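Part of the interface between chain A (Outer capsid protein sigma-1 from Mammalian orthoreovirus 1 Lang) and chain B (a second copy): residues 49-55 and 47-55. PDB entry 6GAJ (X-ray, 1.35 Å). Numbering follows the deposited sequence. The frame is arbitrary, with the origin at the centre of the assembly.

Chain A, residues 49-55: NRLVGIS
Chain B 47-55: MDNRLVGIS

This contact is a packing of two nearly parallel helices, in which a small apolar seam of leucine and isoleucine is bordered on one side by a two-pronged salt bridge and a bridging water. Both stretches are helical throughout and continue beyond their ends; phi lies between about -55 and -73° and psi between -32 and -48°, with each amide whose acceptor lies within the stretch bonded to the carbonyl four residues earlier, as in Ile A54 N to Arg A50 O at 2.9 Å and Val B52 N to Asp B48 O at 2.9 Å. The N-to-C directions differ by 17°, and the axes approach to 11.0 Å, a spacing that leaves room for side chains but keeps the backbones apart. Register is set by Leu A51 beside Leu B51, CA to CA 7.7 Å, and by Ile A54 beside Ser B55, CA to CA 6.8 Å.

The seam illustrates how branched aliphatic residues three positions apart return to one flank of a helix. Leu B51 points its CA-to-CB bond toward chain A and, with chi1 m and chi2 t, offers CD2 to two partners: Leu A51 CD2 at 3.4 Å and Ile A54 CD1 at 3.6 Å. Leu A51 starts sideways, but the same m, t rotamer brings its end nearer. Ile A54 and Ile B54 both direct CA to CB toward the other stretch, again with chi1 m and chi2 t, and meet through their CG2 methyls, Ile A54 CG2 to Ile B54 CG2 at 3.8 Å. The delta methyl of Ile A54 also lies 3.7 Å from Ser B55, CD1 to OG. Leucine and isoleucine suit these places because they fill the gap between backbones without leaving polar atoms in need of partners; of the 376 Å² buried between the stretches, Leu B51 and Ile A54 contribute 90 and 72 Å².

Beside the seam, Arg A50 shows how a long charged side chain can serve both polar and apolar neighbours. With chi1 m, chi2 t, chi3 p and chi4 near -166°, it reaches chain B and contributes 86 Å² of the buried surface. Its NH1 and NH2 both donate to one carboxylate oxygen, Asp B48 OD1, at 3.0 and 2.9 Å, with N-H...O angles of 139 and 143°: a forked salt bridge near the guanidinium plane. Asp B48 meets it from a sideways CA-to-CB bond, chi1 t and chi2 52° bringing the carboxylate nearer. One guanidinium face is covered by Leu B51, whose CB is 3.5 Å from Arg A50 NH2, while Val B52 CG2 lies at the edge, 4.1 Å from the same nitrogen.

A water completes the arrangement, accepting from Arg A50 NH2 at 3.0 Å and hydrogen-bonding to Ser B55 OG at 2.9 Å. Serine suits this position: with chi1 m, its small hydroxyl reaches the water while sitting against the Ile A54 methyl.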

# COMPACT_ATOMS: atom_id res chain seq x y z
N ASN A 49 15.38 -5.91 23.56
CA ASN A 49 15.34 -4.69 22.75
C ASN A 49 15.21 -5.00 21.27
O ASN A 49 14.56 -4.16 20.58
CB ASN A 49 16.57 -3.85 23.01
CG ASN A 49 16.40 -3.03 24.27
OD1 ASN A 49 15.85 -1.93 24.26
ND2 ASN A 49 16.84 -3.54 25.41
N ARG A 50 15.74 -6.09 20.76
CA ARG A 50 15.57 -6.39 19.31
C ARG A 50 14.08 -6.62 19.04
O ARG A 50 13.58 -6.11 18.03
CB ARG A 50 16.37 -7.62 18.87
CG ARG A 50 17.86 -7.31 18.74
CD ARG A 50 18.69 -8.59 18.52
NE ARG A 50 18.45 -9.25 17.24
CZ ARG A 50 18.84 -10.49 16.94
NH1 ARG A 50 19.48 -11.24 17.84
NH2 ARG A 50 18.60 -11.00 15.74
N LEU A 51 13.34 -7.26 19.99
CA LEU A 51 11.89 -7.45 19.79
C LEU A 51 11.13 -6.12 19.85
O LEU A 51 10.28 -5.85 19.01
CB LEU A 51 11.36 -8.40 20.91
CG LEU A 51 11.85 -9.83 20.86
CD1 LEU A 51 11.56 -10.53 22.22
CD2 LEU A 51 11.14 -10.55 19.76
N VAL A 52 11.51 -5.23 20.78
CA VAL A 52 10.95 -3.88 20.89
C VAL A 52 11.27 -3.11 19.60
O VAL A 52 10.34 -2.46 19.08
CB VAL A 52 11.51 -3.14 22.14
CG1 VAL A 52 11.16 -1.66 22.09
CG2 VAL A 52 10.95 -3.77 23.44
N GLY A 53 12.45 -3.26 19.03
CA GLY A 53 12.83 -2.58 17.78
C GLY A 53 11.98 -3.05 16.61
O GLY A 53 11.56 -2.24 15.74
N ILE A 54 11.75 -4.37 16.53
CA ILE A 54 10.90 -4.90 15.44
C ILE A 54 9.49 -4.37 15.61
O ILE A 54 8.90 -3.86 14.65
CB ILE A 54 10.92 -6.44 15.45
CG1 ILE A 54 12.29 -6.92 15.02
CG2 ILE A 54 9.77 -7.01 14.59
CD1 ILE A 54 12.62 -8.38 15.33
N SER A 55 8.90 -4.44 16.81
CA SER A 55 7.53 -3.98 17.00
C SER A 55 7.43 -2.50 16.68
O SER A 55 6.43 -2.08 16.11
CB SER A 55 7.10 -4.21 18.43
OG SER A 55 7.02 -5.61 18.65
N MET B 47 16.47 -18.44 18.75
CA MET B 47 15.67 -17.21 18.77
C MET B 47 16.28 -16.13 17.92
O MET B 47 15.57 -15.44 17.13
CB MET B 47 15.51 -16.72 20.22
CG MET B 47 14.52 -15.53 20.28
SD MET B 47 14.02 -15.20 21.96
CE MET B 47 12.88 -16.52 22.19
N ASP B 48 17.63 -16.02 17.94
CA ASP B 48 18.34 -15.10 17.07
C ASP B 48 17.93 -15.40 15.62
O ASP B 48 17.61 -14.48 14.85
CB ASP B 48 19.88 -15.25 17.16
CG ASP B 48 20.62 -14.51 16.08
OD1 ASP B 48 20.36 -13.31 15.90
OD2 ASP B 48 21.40 -15.17 15.34
N ASN B 49 17.87 -16.71 15.24
CA ASN B 49 17.51 -17.12 13.87
C ASN B 49 16.08 -16.67 13.50
O ASN B 49 15.83 -16.17 12.38
CB ASN B 49 17.66 -18.65 13.71
CG ASN B 49 17.17 -19.10 12.38
OD1 ASN B 49 17.59 -18.56 11.34
ND2 ASN B 49 16.19 -19.99 12.36
N ARG B 50 15.16 -16.77 14.47
CA ARG B 50 13.80 -16.30 14.22
C ARG B 50 13.77 -14.79 13.96
O ARG B 50 13.09 -14.34 13.05
CB ARG B 50 12.85 -16.63 15.38
CG ARG B 50 12.60 -18.16 15.49
CD ARG B 50 11.43 -18.42 16.43
NE ARG B 50 10.21 -17.95 15.78
CZ ARG B 50 9.08 -17.67 16.41
NH1 ARG B 50 8.94 -17.97 17.70
NH2 ARG B 50 8.04 -17.21 15.72
N LEU B 51 14.46 -14.03 14.79
CA LEU B 51 14.46 -12.58 14.67
C LEU B 51 15.11 -12.15 13.37
O LEU B 51 14.64 -11.18 12.76
CB LEU B 51 15.21 -11.99 15.86
CG LEU B 51 14.49 -12.08 17.21
CD1 LEU B 51 15.26 -11.24 18.27
CD2 LEU B 51 13.07 -11.48 17.16
N VAL B 52 16.17 -12.85 12.89
CA VAL B 52 16.79 -12.50 11.59
C VAL B 52 15.73 -12.64 10.48
O VAL B 52 15.61 -11.77 9.61
CB VAL B 52 18.00 -13.44 11.29
CG1 VAL B 52 18.50 -13.29 9.88
CG2 VAL B 52 19.14 -13.20 12.27
N GLY B 53 14.94 -13.70 10.51
CA GLY B 53 13.92 -13.93 9.47
C GLY B 53 12.78 -12.91 9.52
O GLY B 53 12.34 -12.39 8.49
N ILE B 54 12.40 -12.52 10.72
CA ILE B 54 11.35 -11.50 10.87
C ILE B 54 11.87 -10.13 10.39
O ILE B 54 11.19 -9.43 9.65
CB ILE B 54 10.88 -11.43 12.32
CG1 ILE B 54 10.12 -12.74 12.67
CG2 ILE B 54 9.98 -10.18 12.48
CD1 ILE B 54 9.98 -13.02 14.16
N SER B 55 13.08 -9.76 10.80
CA SER B 55 13.66 -8.49 10.39
C SER B 55 13.78 -8.44 8.85
O SER B 55 13.53 -7.39 8.25
CB SER B 55 15.05 -8.32 10.97
OG SER B 55 14.90 -8.18 12.38
O HOH W 1 17.17 -9.34 13.66